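PDB 1OLT: oxygen-independent coproporphyrinogen III oxidase from Escherichia coli, which catalyses the anaerobic oxidative decarboxylation of two propionate groups of coproporphyrinogen III to give protoporphyrinogen IX in heme biosynthesis, using S-adenosylmethionine and a [4Fe-4S] cluster. Local coordinates for residues Gly333-Lys341 with Ala356-Thr364; Asp367-Ile378 with Ile433-Tyr443. All coordinates share one frame; numbering follows the deposited sequence. Where two conformers were deposited one is given.

Interaction 1: residues Gly333-Lys341 with Ala356-Thr364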
loop_
_atom_site.group_PDB
_atom_site.type_symbol
_atom_site.label_atom_id
_atom_site.label_comp_id
_atom_site.label_asym_id
_atom_site.label_seq_id
_atom_site.Cartn_x
_atom_site.Cartn_y
_atom_site.Cartn_z
ATOM N N GLY A 333 -16.338 0.222 -9.613
ATOM C CA GLY A 333 -17.535 0.987 -10.001
ATOM C C GLY A 333 -18.019 2.068 -9.004
ATOM O O GLY A 333 -19.157 2.043 -8.591
ATOM N N ASP A 334 -17.095 2.902 -8.557
ATOM C CA ASP A 334 -17.318 3.867 -7.484
ATOM C C ASP A 334 -17.895 3.280 -6.163
ATOM O O ASP A 334 -18.699 3.935 -5.481
ATOM C CB ASP A 334 -18.129 5.072 -7.986
ATOM C CG ASP A 334 -17.559 5.645 -9.310
ATOM O OD1 ASP A 334 -16.346 5.969 -9.445
ATOM O OD2 ASP A 334 -18.232 5.667 -10.287
ATOM N N CYS A 335 -17.454 2.057 -5.814
ATOM C CA CYS A 335 -17.769 1.470 -4.522
ATOM C C CYS A 335 -16.525 0.860 -3.913
ATOM O O CYS A 335 -15.592 0.523 -4.614
ATOM C CB CYS A 335 -18.855 0.372 -4.600
ATOM S SG CYS A 335 -20.402 0.888 -5.296
ATOM N N TYR A 336 -16.479 0.789 -2.592
ATOM C CA TYR A 336 -15.511 -0.017 -1.885
ATOM C C TYR A 336 -16.282 -1.161 -1.192
ATOM O O TYR A 336 -17.359 -0.967 -0.685
ATOM C CB TYR A 336 -14.684 0.786 -0.860
ATOM C CG TYR A 336 -14.003 2.046 -1.400
ATOM C CD1 TYR A 336 -13.613 2.142 -2.744
ATOM C CD2 TYR A 336 -13.744 3.147 -0.574
ATOM C CE1 TYR A 336 -12.988 3.286 -3.253
ATOM C CE2 TYR A 336 -13.125 4.318 -1.079
ATOM C CZ TYR A 336 -12.741 4.371 -2.424
ATOM O OH TYR A 336 -12.153 5.505 -2.969
ATOM N N ALA A 337 -15.690 -2.351 -1.178
ATOM C CA ALA A 337 -16.277 -3.532 -0.573
ATOM C C ALA A 337 -15.173 -4.351 0.051
ATOM O O ALA A 337 -14.127 -4.563 -0.555
ATOM C CB ALA A 337 -17.003 -4.336 -1.661
ATOM N N GLN A 338 -15.412 -4.874 1.231
ATOM C CA GLN A 338 -14.386 -5.640 1.920
ATOM C C GLN A 338 -14.925 -6.979 2.339
ATOM O O GLN A 338 -16.054 -7.082 2.821
ATOM C CB GLN A 338 -13.903 -4.939 3.207
ATOM C CG GLN A 338 -12.661 -5.504 3.811
ATOM C CD GLN A 338 -12.081 -4.697 4.990
ATOM O OE1 GLN A 338 -12.804 -3.952 5.632
ATOM N NE2 GLN A 338 -10.768 -4.861 5.254
ATOM N N ASN A 339 -14.093 -7.978 2.167
ATOM C CA ASN A 339 -14.329 -9.307 2.714
ATOM C C ASN A 339 -14.189 -9.349 4.237
ATOM O O ASN A 339 -13.450 -8.547 4.854
ATOM C CB ASN A 339 -13.325 -10.288 2.106
ATOM C CG ASN A 339 -13.683 -10.720 0.694
ATOM O OD1 ASN A 339 -14.839 -10.550 0.219
ATOM N ND2 ASN A 339 -12.671 -11.349 -0.009
ATOM N N GLN A 340 -14.913 -10.269 4.851
ATOM C CA GLN A 340 -14.701 -10.711 6.242
ATOM C C GLN A 340 -13.222 -10.651 6.609
ATOM O O GLN A 340 -12.380 -11.188 5.904
ATOM C CB GLN A 340 -15.255 -12.153 6.419
ATOM C CG GLN A 340 -16.757 -12.324 6.171
ATOM C CD GLN A 340 -17.669 -11.669 7.177
ATOM O OE1 GLN A 340 -17.237 -11.227 8.243
ATOM N NE2 GLN A 340 -18.950 -11.552 6.812
ATOM N N LYS A 341 -12.930 -10.021 7.739
ATOM C CA LYS A 341 -11.587 -9.925 8.243
ATOM C C LYS A 341 -11.177 -11.032 9.205
ATOM O O LYS A 341 -10.022 -11.175 9.502
ATOM C CB LYS A 341 -11.315 -8.530 8.863
ATOM C CG LYS A 341 -11.930 -8.237 10.201
ATOM C CD LYS A 341 -11.818 -6.694 10.551
ATOM C CE LYS A 341 -10.358 -6.207 10.659
ATOM N NZ LYS A 341 -10.227 -4.714 10.442
ATOM N N ALA A 356 -17.281 -13.731 0.432
ATOM C CA ALA A 356 -17.102 -13.308 1.805
ATOM C C ALA A 356 -17.405 -11.828 1.981
ATOM O O ALA A 356 -16.914 -11.212 2.916
ATOM C CB ALA A 356 -15.674 -13.613 2.241
ATOM N N LEU A 357 -18.228 -11.260 1.119
ATOM C CA LEU A 357 -18.560 -9.828 1.230
ATOM C C LEU A 357 -19.131 -9.523 2.590
ATOM O O LEU A 357 -20.132 -10.112 3.005
ATOM C CB LEU A 357 -19.543 -9.381 0.141
ATOM C CG LEU A 357 -20.021 -7.922 0.239
ATOM C CD1 LEU A 357 -18.956 -6.973 0.035
ATOM C CD2 LEU A 357 -21.106 -7.692 -0.817
ATOM N N TRP A 358 -18.491 -8.579 3.269
ATOM C CA TRP A 358 -18.813 -8.198 4.645
ATOM C C TRP A 358 -19.423 -6.803 4.732
ATOM O O TRP A 358 -20.514 -6.608 5.278
ATOM C CB TRP A 358 -17.542 -8.255 5.467
ATOM C CG TRP A 358 -17.655 -7.811 6.857
ATOM C CD1 TRP A 358 -18.721 -7.957 7.683
ATOM C CD2 TRP A 358 -16.650 -7.166 7.611
ATOM N NE1 TRP A 358 -18.434 -7.436 8.917
ATOM C CE2 TRP A 358 -17.182 -6.914 8.897
ATOM C CE3 TRP A 358 -15.339 -6.758 7.333
ATOM C CZ2 TRP A 358 -16.463 -6.266 9.890
ATOM C CZ3 TRP A 358 -14.601 -6.143 8.318
ATOM C CH2 TRP A 358 -15.170 -5.887 9.598
ATOM N N ARG A 359 -18.695 -5.821 4.234
ATOM C CA ARG A 359 -19.133 -4.442 4.341
ATOM C C ARG A 359 -18.582 -3.616 3.205
ATOM O O ARG A 359 -17.708 -4.061 2.486
ATOM C CB ARG A 359 -18.666 -3.853 5.663
ATOM C CG ARG A 359 -17.189 -3.963 5.857
ATOM C CD ARG A 359 -16.685 -3.380 7.208
ATOM N NE ARG A 359 -15.257 -3.268 7.253
ATOM C CZ ARG A 359 -14.570 -2.456 8.072
ATOM N NH1 ARG A 359 -15.216 -1.652 8.896
ATOM N NH2 ARG A 359 -13.220 -2.442 8.059
ATOM N N GLY A 360 -19.116 -2.407 3.041
ATOM C CA GLY A 360 -18.600 -1.510 2.026
ATOM C C GLY A 360 -19.365 -0.207 1.942
ATOM O O GLY A 360 -20.165 0.104 2.815
ATOM N N ILE A 361 -19.107 0.556 0.877
ATOM C CA ILE A 361 -19.772 1.842 0.630
ATOM C C ILE A 361 -19.942 2.121 -0.863
ATOM O O ILE A 361 -19.016 1.905 -1.638
ATOM C CB ILE A 361 -18.929 2.999 1.252
ATOM C CG1 ILE A 361 -19.663 4.376 1.097
ATOM C CG2 ILE A 361 -17.584 3.076 0.633
ATOM C CD1 ILE A 361 -19.466 5.224 2.268
ATOM N N ALA A 362 -21.101 2.643 -1.246
ATOM C CA ALA A 362 -21.308 3.176 -2.589
ATOM C C ALA A 362 -21.019 4.664 -2.449
ATOM O O ALA A 362 -21.721 5.336 -1.740
ATOM C CB ALA A 362 -22.747 2.967 -3.029
ATOM N N LEU A 363 -19.993 5.172 -3.104
ATOM C CA LEU A 363 -19.632 6.558 -2.985
ATOM C C LEU A 363 -20.712 7.470 -3.645
ATOM O O LEU A 363 -21.180 7.190 -4.725
ATOM C CB LEU A 363 -18.282 6.836 -3.641
ATOM C CG LEU A 363 -16.995 6.507 -2.898
ATOM C CD1 LEU A 363 -16.901 5.043 -2.597
ATOM C CD2 LEU A 363 -15.740 6.963 -3.722
ATOM N N THR A 364 -21.097 8.517 -2.958
ATOM C CA THR A 364 -21.915 9.584 -3.550
ATOM C C THR A 364 -21.119 10.410 -4.587
ATOM O O THR A 364 -19.934 10.211 -4.768
ATOM C CB THR A 364 -22.424 10.557 -2.467
ATOM O OG1 THR A 364 -21.304 11.177 -1.808
ATOM C CG2 THR A 364 -23.226 9.818 -1.348
HETATM O O HOH W 1 -21.371 4.803 -5.913
HETATM O O HOH W 2 -15.779 -12.467 -1.703
#

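Interaction 2: residues Asp367-Ile378 with Ile433-Tyr443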
loop_
_atom_site.group_PDB
_atom_site.type_symbol
_atom_site.label_atom_id
_atom_site.label_comp_id
_atom_site.label_asym_id
_atom_site.label_seq_id
_atom_site.Cartn_x
_atom_site.Cartn_y
_atom_site.Cartn_z
ATOM N N ASP A 367 -18.541 12.274 -2.652
ATOM C CA ASP A 367 -17.461 11.326 -2.279
ATOM C C ASP A 367 -16.510 11.202 -3.462
ATOM O O ASP A 367 -15.291 11.239 -3.292
ATOM C CB ASP A 367 -18.006 9.927 -1.941
ATOM C CG ASP A 367 -18.761 9.867 -0.595
ATOM O OD1 ASP A 367 -18.599 10.741 0.302
ATOM O OD2 ASP A 367 -19.536 8.916 -0.346
ATOM N N CYS A 368 -17.078 11.054 -4.669
ATOM C CA CYS A 368 -16.229 10.766 -5.848
ATOM C C CYS A 368 -15.364 11.945 -6.229
ATOM O O CYS A 368 -14.202 11.778 -6.573
ATOM C CB CYS A 368 -17.077 10.338 -7.048
ATOM S SG CYS A 368 -17.750 8.651 -6.915
ATOM N N ILE A 369 -15.951 13.130 -6.215
ATOM C CA ILE A 369 -15.200 14.320 -6.500
ATOM C C ILE A 369 -13.974 14.293 -5.549
ATOM O O ILE A 369 -12.832 14.245 -5.955
ATOM C CB ILE A 369 -16.123 15.567 -6.288
ATOM C CG1 ILE A 369 -17.188 15.652 -7.420
ATOM C CG2 ILE A 369 -15.312 16.818 -6.198
ATOM C CD1 ILE A 369 -18.607 16.204 -6.975
ATOM N N ARG A 370 -14.292 14.319 -4.257
ATOM C CA ARG A 370 -13.340 14.600 -3.215
ATOM C C ARG A 370 -12.254 13.547 -3.223
ATOM O O ARG A 370 -11.101 13.845 -2.957
ATOM C CB ARG A 370 -14.045 14.657 -1.865
ATOM C CG ARG A 370 -14.960 15.893 -1.660
ATOM C CD ARG A 370 -15.713 15.835 -0.370
ATOM N NE ARG A 370 -16.565 17.019 -0.227
ATOM C CZ ARG A 370 -16.147 18.216 0.120
ATOM N NH1 ARG A 370 -14.883 18.459 0.407
ATOM N NH2 ARG A 370 -17.031 19.201 0.189
ATOM N N ARG A 371 -12.629 12.309 -3.561
ATOM C CA ARG A 371 -11.643 11.269 -3.799
ATOM C C ARG A 371 -10.663 11.732 -4.864
ATOM O O ARG A 371 -9.443 11.577 -4.711
ATOM C CB ARG A 371 -12.306 9.951 -4.261
ATOM C CG ARG A 371 -11.345 8.829 -4.573
ATOM C CD ARG A 371 -11.903 7.754 -5.507
ATOM N NE ARG A 371 -12.436 8.429 -6.667
ATOM C CZ ARG A 371 -13.452 8.038 -7.414
ATOM N NH1 ARG A 371 -14.080 6.884 -7.196
ATOM N NH2 ARG A 371 -13.836 8.819 -8.424
ATOM N N ASP A 372 -11.191 12.274 -5.950
ATOM C CA ASP A 372 -10.322 12.705 -7.047
ATOM C C ASP A 372 -9.462 13.938 -6.671
ATOM O O ASP A 372 -8.328 14.029 -7.106
ATOM C CB ASP A 372 -11.127 13.020 -8.320
ATOM C CG ASP A 372 -11.813 11.791 -8.907
ATOM O OD1 ASP A 372 -11.450 10.672 -8.506
ATOM O OD2 ASP A 372 -12.720 11.855 -9.773
ATOM N N VAL A 373 -9.991 14.844 -5.855
ATOM C CA VAL A 373 -9.204 15.968 -5.332
ATOM C C VAL A 373 -8.024 15.450 -4.504
ATOM O O VAL A 373 -6.861 15.822 -4.706
ATOM C CB VAL A 373 -10.095 16.896 -4.486
ATOM C CG1 VAL A 373 -9.272 17.908 -3.709
ATOM C CG2 VAL A 373 -11.110 17.619 -5.393
ATOM N N ILE A 374 -8.349 14.554 -3.582
ATOM C CA ILE A 374 -7.391 14.054 -2.626
ATOM C C ILE A 374 -6.335 13.218 -3.356
ATOM O O ILE A 374 -5.168 13.429 -3.114
ATOM C CB ILE A 374 -8.114 13.294 -1.480
ATOM C CG1 ILE A 374 -8.894 14.318 -0.624
ATOM C CG2 ILE A 374 -7.105 12.458 -0.636
ATOM C CD1 ILE A 374 -9.832 13.744 0.436
ATOM N N LYS A 375 -6.743 12.332 -4.281
ATOM C CA LYS A 375 -5.795 11.513 -5.078
ATOM C C LYS A 375 -4.822 12.378 -5.833
ATOM O O LYS A 375 -3.639 12.119 -5.813
ATOM C CB LYS A 375 -6.499 10.611 -6.109
ATOM C CG LYS A 375 -7.078 9.365 -5.565
ATOM C CD LYS A 375 -7.852 8.486 -6.648
ATOM C CE LYS A 375 -7.029 8.188 -7.933
ATOM N NZ LYS A 375 -6.914 9.427 -8.810
ATOM N N SER A 376 -5.330 13.399 -6.520
ATOM C CA SER A 376 -4.462 14.385 -7.184
ATOM C C SER A 376 -3.438 15.070 -6.265
ATOM O O SER A 376 -2.312 15.264 -6.652
ATOM C CB SER A 376 -5.307 15.474 -7.872
ATOM O OG SER A 376 -4.455 16.474 -8.427
ATOM N N LEU A 377 -3.828 15.444 -5.058
ATOM C CA LEU A 377 -2.934 16.145 -4.146
ATOM C C LEU A 377 -1.856 15.203 -3.611
ATOM O O LEU A 377 -0.698 15.544 -3.522
ATOM C CB LEU A 377 -3.740 16.746 -2.972
ATOM C CG LEU A 377 -4.575 18.025 -3.300
ATOM C CD1 LEU A 377 -5.480 18.426 -2.126
ATOM C CD2 LEU A 377 -3.684 19.158 -3.675
ATOM N N ILE A 378 -2.281 13.997 -3.268
ATOM C CA ILE A 378 -1.404 12.969 -2.673
ATOM C C ILE A 378 -0.361 12.471 -3.662
ATOM O O ILE A 378 0.797 12.291 -3.296
ATOM C CB ILE A 378 -2.250 11.797 -2.189
ATOM C CG1 ILE A 378 -3.098 12.222 -0.983
ATOM C CG2 ILE A 378 -1.375 10.559 -1.888
ATOM C CD1 ILE A 378 -2.326 12.342 0.311
ATOM N N ILE A 433 1.290 16.713 3.606
ATOM C CA ILE A 433 0.233 16.492 2.637
ATOM C C ILE A 433 -1.074 15.994 3.257
ATOM O O ILE A 433 -2.132 16.339 2.795
ATOM C CB ILE A 433 0.704 15.503 1.549
ATOM C CG1 ILE A 433 -0.237 15.549 0.353
ATOM C CG2 ILE A 433 0.818 14.073 2.113
ATOM C CD1 ILE A 433 -0.225 16.881 -0.358
ATOM N N ARG A 434 -0.988 15.168 4.298
ATOM C CA ARG A 434 -2.185 14.654 4.970
ATOM C C ARG A 434 -2.959 15.823 5.612
ATOM O O ARG A 434 -4.199 15.849 5.561
ATOM C CB ARG A 434 -1.850 13.587 6.021
ATOM C CG ARG A 434 -1.161 12.290 5.480
ATOM C CD ARG A 434 -0.372 11.545 6.586
ATOM N NE ARG A 434 0.427 10.364 6.175
ATOM C CZ ARG A 434 1.610 10.383 5.501
ATOM N NH1 ARG A 434 2.143 11.522 5.064
ATOM N NH2 ARG A 434 2.251 9.226 5.240
ATOM N N ASN A 435 -2.225 16.784 6.185
ATOM C CA ASN A 435 -2.829 18.026 6.698
ATOM C C ASN A 435 -3.622 18.731 5.615
ATOM O O ASN A 435 -4.776 19.097 5.836
ATOM C CB ASN A 435 -1.783 19.000 7.260
ATOM C CG ASN A 435 -0.833 18.346 8.276
ATOM O OD1 ASN A 435 0.194 17.769 7.904
ATOM N ND2 ASN A 435 -1.167 18.458 9.560
ATOM N N ILE A 436 -3.019 18.897 4.435
ATOM C CA ILE A 436 -3.678 19.584 3.324
ATOM C C ILE A 436 -4.934 18.832 2.858
ATOM O O ILE A 436 -6.001 19.435 2.648
ATOM C CB ILE A 436 -2.675 19.777 2.140
ATOM C CG1 ILE A 436 -1.560 20.760 2.519
ATOM C CG2 ILE A 436 -3.380 20.222 0.859
ATOM C CD1 ILE A 436 -0.278 20.594 1.703
ATOM N N CYS A 437 -4.805 17.517 2.683
ATOM C CA CYS A 437 -5.913 16.688 2.214
ATOM C C CYS A 437 -7.086 16.715 3.189
ATOM O O CYS A 437 -8.246 16.676 2.765
ATOM C CB CYS A 437 -5.464 15.228 1.983
ATOM S SG CYS A 437 -4.323 15.099 0.592
ATOM N N MET A 438 -6.772 16.808 4.478
ATOM C CA MET A 438 -7.769 16.840 5.543
ATOM C C MET A 438 -8.750 18.019 5.417
ATOM O O MET A 438 -9.878 17.945 5.929
ATOM C CB MET A 438 -7.074 16.896 6.914
ATOM C CG MET A 438 -7.828 16.228 8.068
ATOM S SD MET A 438 -6.796 15.819 9.574
ATOM C CE MET A 438 -5.281 16.877 9.352
ATOM N N CYS A 439 -8.334 19.103 4.755
ATOM C CA CYS A 439 -9.243 20.254 4.535
ATOM C C CYS A 439 -10.445 19.921 3.657
ATOM O O CYS A 439 -11.482 20.637 3.693
ATOM C CB CYS A 439 -8.498 21.435 3.926
ATOM S SG CYS A 439 -7.206 22.000 5.024
ATOM N N PHE A 440 -10.297 18.850 2.884
ATOM C CA PHE A 440 -11.322 18.363 1.983
ATOM C C PHE A 440 -12.136 17.164 2.511
ATOM O O PHE A 440 -13.007 16.647 1.812
ATOM C CB PHE A 440 -10.688 18.046 0.627
ATOM C CG PHE A 440 -10.199 19.259 -0.079
ATOM C CD1 PHE A 440 -11.069 20.025 -0.864
ATOM C CD2 PHE A 440 -8.892 19.684 0.064
ATOM C CE1 PHE A 440 -10.631 21.174 -1.516
ATOM C CE2 PHE A 440 -8.459 20.833 -0.575
ATOM C CZ PHE A 440 -9.354 21.593 -1.368
ATOM N N ASP A 441 -11.885 16.732 3.742
ATOM C CA ASP A 441 -12.543 15.531 4.261
ATOM C C ASP A 441 -13.825 15.914 5.036
ATOM O O ASP A 441 -13.757 16.549 6.092
ATOM C CB ASP A 441 -11.539 14.762 5.127
ATOM C CG ASP A 441 -12.053 13.400 5.572
ATOM O OD1 ASP A 441 -13.290 13.193 5.607
ATOM O OD2 ASP A 441 -11.278 12.487 5.923
ATOM N N THR A 442 -14.990 15.549 4.504
ATOM C CA THR A 442 -16.247 15.898 5.148
ATOM C C THR A 442 -16.549 15.036 6.369
ATOM O O THR A 442 -17.343 15.426 7.207
ATOM C CB THR A 442 -17.423 15.796 4.168
ATOM O OG1 THR A 442 -17.448 14.494 3.571
ATOM C CG2 THR A 442 -17.237 16.755 3.002
ATOM N N TYR A 443 -15.927 13.868 6.450
ATOM C CA TYR A 443 -16.247 12.890 7.496
ATOM C C TYR A 443 -15.804 13.349 8.892
ATOM O O TYR A 443 -16.476 13.035 9.901
ATOM C CB TYR A 443 -15.756 11.460 7.083
ATOM C CG TYR A 443 -16.564 10.993 5.892
ATOM C CD1 TYR A 443 -17.829 10.434 6.068
ATOM C CD2 TYR A 443 -16.123 11.215 4.585
ATOM C CE1 TYR A 443 -18.610 10.046 4.976
ATOM C CE2 TYR A 443 -16.902 10.823 3.484
ATOM C CZ TYR A 443 -18.134 10.234 3.693
ATOM O OH TYR A 443 -18.922 9.859 2.637
#

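Interaction 1: residues Gly333-Lys341 with Ala356-Thr364
Q338 and R359 are partners across an antiparallel strand pair, their side chains side by side on the sheet face that also carries Y336 and I361. Q338 runs out extended (chi1 -167°), and its OE1 receives R359 NE at 3.0 Å and R359 NH2 at 2.9 Å, amide and guanidinium nearly coplanar. Its NE2 donates to S327 O, holding both amide ends. Q338 O also takes two donors, W358 N at 2.9 Å and R359 N at 3.2 Å: a classic beta bulge. W358 CG lies anti to the backbone N (chi1 176°), laying the indole between Q340 and R359: Q340 OE1 is 3.6 Å above one face, R359 CD over the opposite one, and K341 CD, in one conformer, rests near W358 CH2. Q340 NE2 bonds to Q349 OE1. With an alanine in place of W358, Q340 and K341 would probably lose the surface beneath them and R359 CD its cover. L363 CD1 sits over the centre of one conformer of the Y336 ring, and Y336 OH bonds to Y26 O. Strand 335-339 is the middle of three, between 329-332 and 357-362; helix 38-45 packs on C335, A337 and L357, and helix 365-380 on L363.

Interaction 2: residues Asp367-Ile378 with Ile433-Tyr443
Helix 365-380, which falls in the HemN C-terminal domain, pairs antiparallel with helix 433-438: I374 and L377 pack against C437 and, just past the second helix, F440 packs against R370 and V373. The axes of the two short segments approach to 9.9 Å at 160°. C437 is the central contact of the second helix: its sulfur faces I374 and L377, with L377 CB 4.0 Å from C437 SG, and the I378 side chain, in one of its two conformers, lies beside it and against I433. L377 sends CD1 across to I436 CG2, 4.1 Å away, and also reaches the F440 ring.

A type I turn from M438 to D441 brings F440 back onto the first helix. V373 turns CG1 anti to its own nitrogen (chi1 169°), which sets that methyl over the F440 ring, 3.9 Å from its centroid, in a CH-pi contact; F400 meets the same ring edge-to-face. R370 stretches past the turn, its NH1 donating to F440 O at 3.0 Å from above the carbonyl plane (39° out of it). T442 CG2 rests on one face of the guanidinium, 3.3 Å from R370 NE, while T442 OG1 bonds to Y26 OH. Beyond, D441 OD1 accepts from Y443 N at 2.8 Å, an Asx turn, and Y443 OH donates to D367 OD1 on its syn side at 2.5 Å.

The contact thus grades from apolar to polar. Sulfur and aliphatic groups fill the helix-helix end, the F440 ring is the last apolar piece before R370, and the returning chain is held by polar contacts, of which the bond to F440 O is poorly aimed. R370 has salt bridges to D366 and D403, so its buried charge is probably well compensated, and its bond to F440 O ties the turn to the same charged cluster.

In the fold
Interaction 1 runs straight into interaction 2: strand 357-362 gives way through L363 to T364, the N-cap of helix 365-380. The T364 side chain caps a backbone N of the first turn while D367 OD2 accepts from T364 N, a capping box. The two centres are 20 Å apart, yet the near ends touch. D334 OD1 lies 3.3 Å from R371 NH1, a long, weak ion pair, and C368 SG packs 3.8 Å from both D334 CB and L363 CB. Only interaction 1 comes close to a bound S-adenosylmethionine: the side chain of Q338 is about 5 Å from it and about 4 Å from that of I329, a binding residue. The side chain of I378 is about 13 Å from a bound S-adenosylmethionine.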